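Local structure of probable ss-1,3-N-acetylglucosaminyltransferase (Staphylococcus aureus subsp. aureus N315, 6H21) at residues K85-N89 and A90-R94. The protein is a probable glycosyltransferase of family 2, with the GT-A fold, and binds uridine-diphosphate-N-acetylglucosamine and manganese. Numbering follows the deposited sequence.
With UD1 (uridine-diphosphate-N-acetylglucosamine), chain X.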
# COMPACT_ATOMS: atom_id res chain seq x y z
N LYS C 85 29.32 -10.73 41.41
CA LYS C 85 29.59 -10.41 40.00
C LYS C 85 28.56 -9.38 39.52
O LYS C 85 27.44 -9.32 40.03
CB LYS C 85 29.50 -11.67 39.13
N ASN C 86 28.94 -8.59 38.51
CA ASN C 86 28.07 -7.59 37.89
C ASN C 86 27.02 -8.29 37.03
O ASN C 86 27.36 -9.04 36.14
CB ASN C 86 28.88 -6.61 37.05
CG ASN C 86 28.01 -5.63 36.29
OD1 ASN C 86 27.96 -5.68 35.06
ND2 ASN C 86 27.29 -4.78 37.00
N SER C 87 25.74 -8.01 37.28
CA SER C 87 24.61 -8.65 36.60
C SER C 87 24.30 -7.94 35.27
O SER C 87 23.59 -8.50 34.43
CB SER C 87 23.40 -8.66 37.48
OG SER C 87 22.89 -7.34 37.65
N GLY C 88 24.79 -6.71 35.10
CA GLY C 88 24.70 -5.99 33.82
C GLY C 88 23.52 -5.04 33.72
O GLY C 88 23.41 -4.33 32.73
N ASN C 89 22.61 -5.03 34.72
CA ASN C 89 21.44 -4.09 34.77
C ASN C 89 20.75 -4.17 36.15
O ASN C 89 21.23 -4.86 37.06
CB ASN C 89 20.46 -4.35 33.63
CG ASN C 89 19.85 -5.73 33.69
OD1 ASN C 89 19.19 -6.09 34.67
ND2 ASN C 89 20.06 -6.52 32.65
N ALA C 90 19.61 -3.47 36.31
CA ALA C 90 18.99 -3.24 37.63
C ALA C 90 18.24 -4.47 38.16
O ALA C 90 17.94 -4.53 39.36
CB ALA C 90 18.07 -2.04 37.57
N SER C 91 17.96 -5.48 37.32
CA SER C 91 17.04 -6.56 37.69
C SER C 91 17.50 -7.34 38.95
O SER C 91 16.77 -7.40 39.93
CB SER C 91 16.75 -7.46 36.51
OG SER C 91 16.00 -6.75 35.54
N VAL C 92 18.71 -7.93 38.94
CA VAL C 92 19.17 -8.75 40.08
C VAL C 92 19.35 -7.88 41.34
O VAL C 92 18.87 -8.25 42.42
CB VAL C 92 20.46 -9.53 39.73
CG1 VAL C 92 21.09 -10.16 40.95
CG2 VAL C 92 20.19 -10.59 38.66
N PRO C 93 20.07 -6.74 41.27
CA PRO C 93 20.18 -5.84 42.43
C PRO C 93 18.81 -5.44 43.01
O PRO C 93 18.66 -5.39 44.21
CB PRO C 93 20.92 -4.60 41.91
CG PRO C 93 21.56 -5.01 40.59
CD PRO C 93 20.82 -6.25 40.11
N ARG C 94 17.84 -5.14 42.15
CA ARG C 94 16.51 -4.78 42.62
C ARG C 94 15.84 -5.99 43.29
O ARG C 94 15.19 -5.83 44.34
CB ARG C 94 15.64 -4.20 41.49
CG ARG C 94 15.96 -2.76 41.13
CD ARG C 94 15.15 -2.34 39.92
NE ARG C 94 15.39 -0.99 39.42
CZ ARG C 94 15.00 -0.58 38.21
NH1 ARG C 94 14.44 -1.45 37.39
NH2 ARG C 94 15.17 0.68 37.83
C1' UD1 X . 16.53 3.65 32.08
C2' UD1 X . 15.04 4.00 32.17
C3' UD1 X . 14.58 3.90 33.62
C4' UD1 X . 14.92 2.52 34.18
C5' UD1 X . 16.38 2.14 33.92
C6' UD1 X . 16.69 0.71 34.36
C7' UD1 X . 14.19 5.60 30.50
C8' UD1 X . 14.01 7.05 30.16
N2' UD1 X . 14.80 5.34 31.66
O1' UD1 X . 17.25 4.59 32.88
O3' UD1 X . 13.16 4.14 33.70
O4' UD1 X . 14.66 2.51 35.58
O5' UD1 X . 16.74 2.31 32.54
O6' UD1 X . 15.80 -0.24 33.79
O7' UD1 X . 13.78 4.71 29.76
N1 UD1 X . 22.64 -0.54 37.16
C2 UD1 X . 22.92 -1.78 37.75
N3 UD1 X . 23.78 -2.63 37.19
C4 UD1 X . 24.40 -2.32 36.06
C5 UD1 X . 24.15 -1.09 35.44
C6 UD1 X . 23.24 -0.20 36.01
O2 UD1 X . 22.38 -2.13 38.80
O4 UD1 X . 25.21 -3.16 35.59
C1B UD1 X . 21.67 0.32 37.85
C2B UD1 X . 22.08 1.78 37.93
O2' UD1 X . 23.03 1.99 38.98
C3B UD1 X . 20.74 2.46 38.17
C4B UD1 X . 19.75 1.56 37.44
O4B UD1 X . 20.41 0.32 37.17
O3B UD1 X . 20.43 2.48 39.57
C5B UD1 X . 19.29 2.15 36.12
O5B UD1 X . 20.42 2.64 35.42
PA UD1 X . 20.44 4.09 34.74
O1A UD1 X . 21.80 4.23 34.14
O2A UD1 X . 19.86 5.17 35.65
O3A UD1 X . 19.42 3.83 33.56
PB UD1 X . 18.77 4.98 32.67
O1B UD1 X . 19.18 4.73 31.25
O2B UD1 X . 19.00 6.37 33.25
O HOH W 1 20.39 -7.59 36.59
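Asn-89 caps the amino end of helix 91-100, where the loop after strand 79-82 of this GT-A nucleotide-binding domain turns past the bound uridine-diphosphate-N-acetylglucosamine. Followed outward, its CB only leads the side chain off beside the peptide to Ala-90, and OD1 makes the first real contact. CG stands between the backbone N and the carbonyl carbon (chi1 63°), which swings OD1 back toward Ser-91 N. OD1 then accepts from Ser-91 N at 3.0 Å, in the carbonyl plane and nearly straight at the hydrogen (163°). A water gives OD1 a second bond; the same molecule donates to Ser-87 OG and accepts from Val-92 N, so it extends the cap by one residue. Ser-91 packs its CB against OD1, while its hydroxyl bonds to Lys-191 O.

Ser-87 approaches the helix from the loop side: its CB meets Val-92 CB at 3.8 Å and its OG touches Pro-93 CD. That OG is also hydrogen-bonded to Asp-59 OD2, a carboxylate that reaches the ligand as well. Pro-93 rests its ring against Asn-89 O, CD lying 3.4 Å away, and turns CG toward uracil O2.

Residues before and after the cap reach the ligand. Before it, Asn-86 ND2 donates almost straight to uracil O4 at 3.0 Å and also bonds to Asp-59 O. Beyond it, Ala-90 CB touches ribose O4B and lies over one face of the Arg-94 guanidinium, offset toward its rim. Salt bridges to Asp-110 and Asp-199 probably fix the rotation of that group. An extended chain from CG to NE carries it to the N-acetylglucosamine ring, where Arg-94 NH2 donates to O4' at 2.9 Å, in the guanidinium plane and somewhat bent (147°).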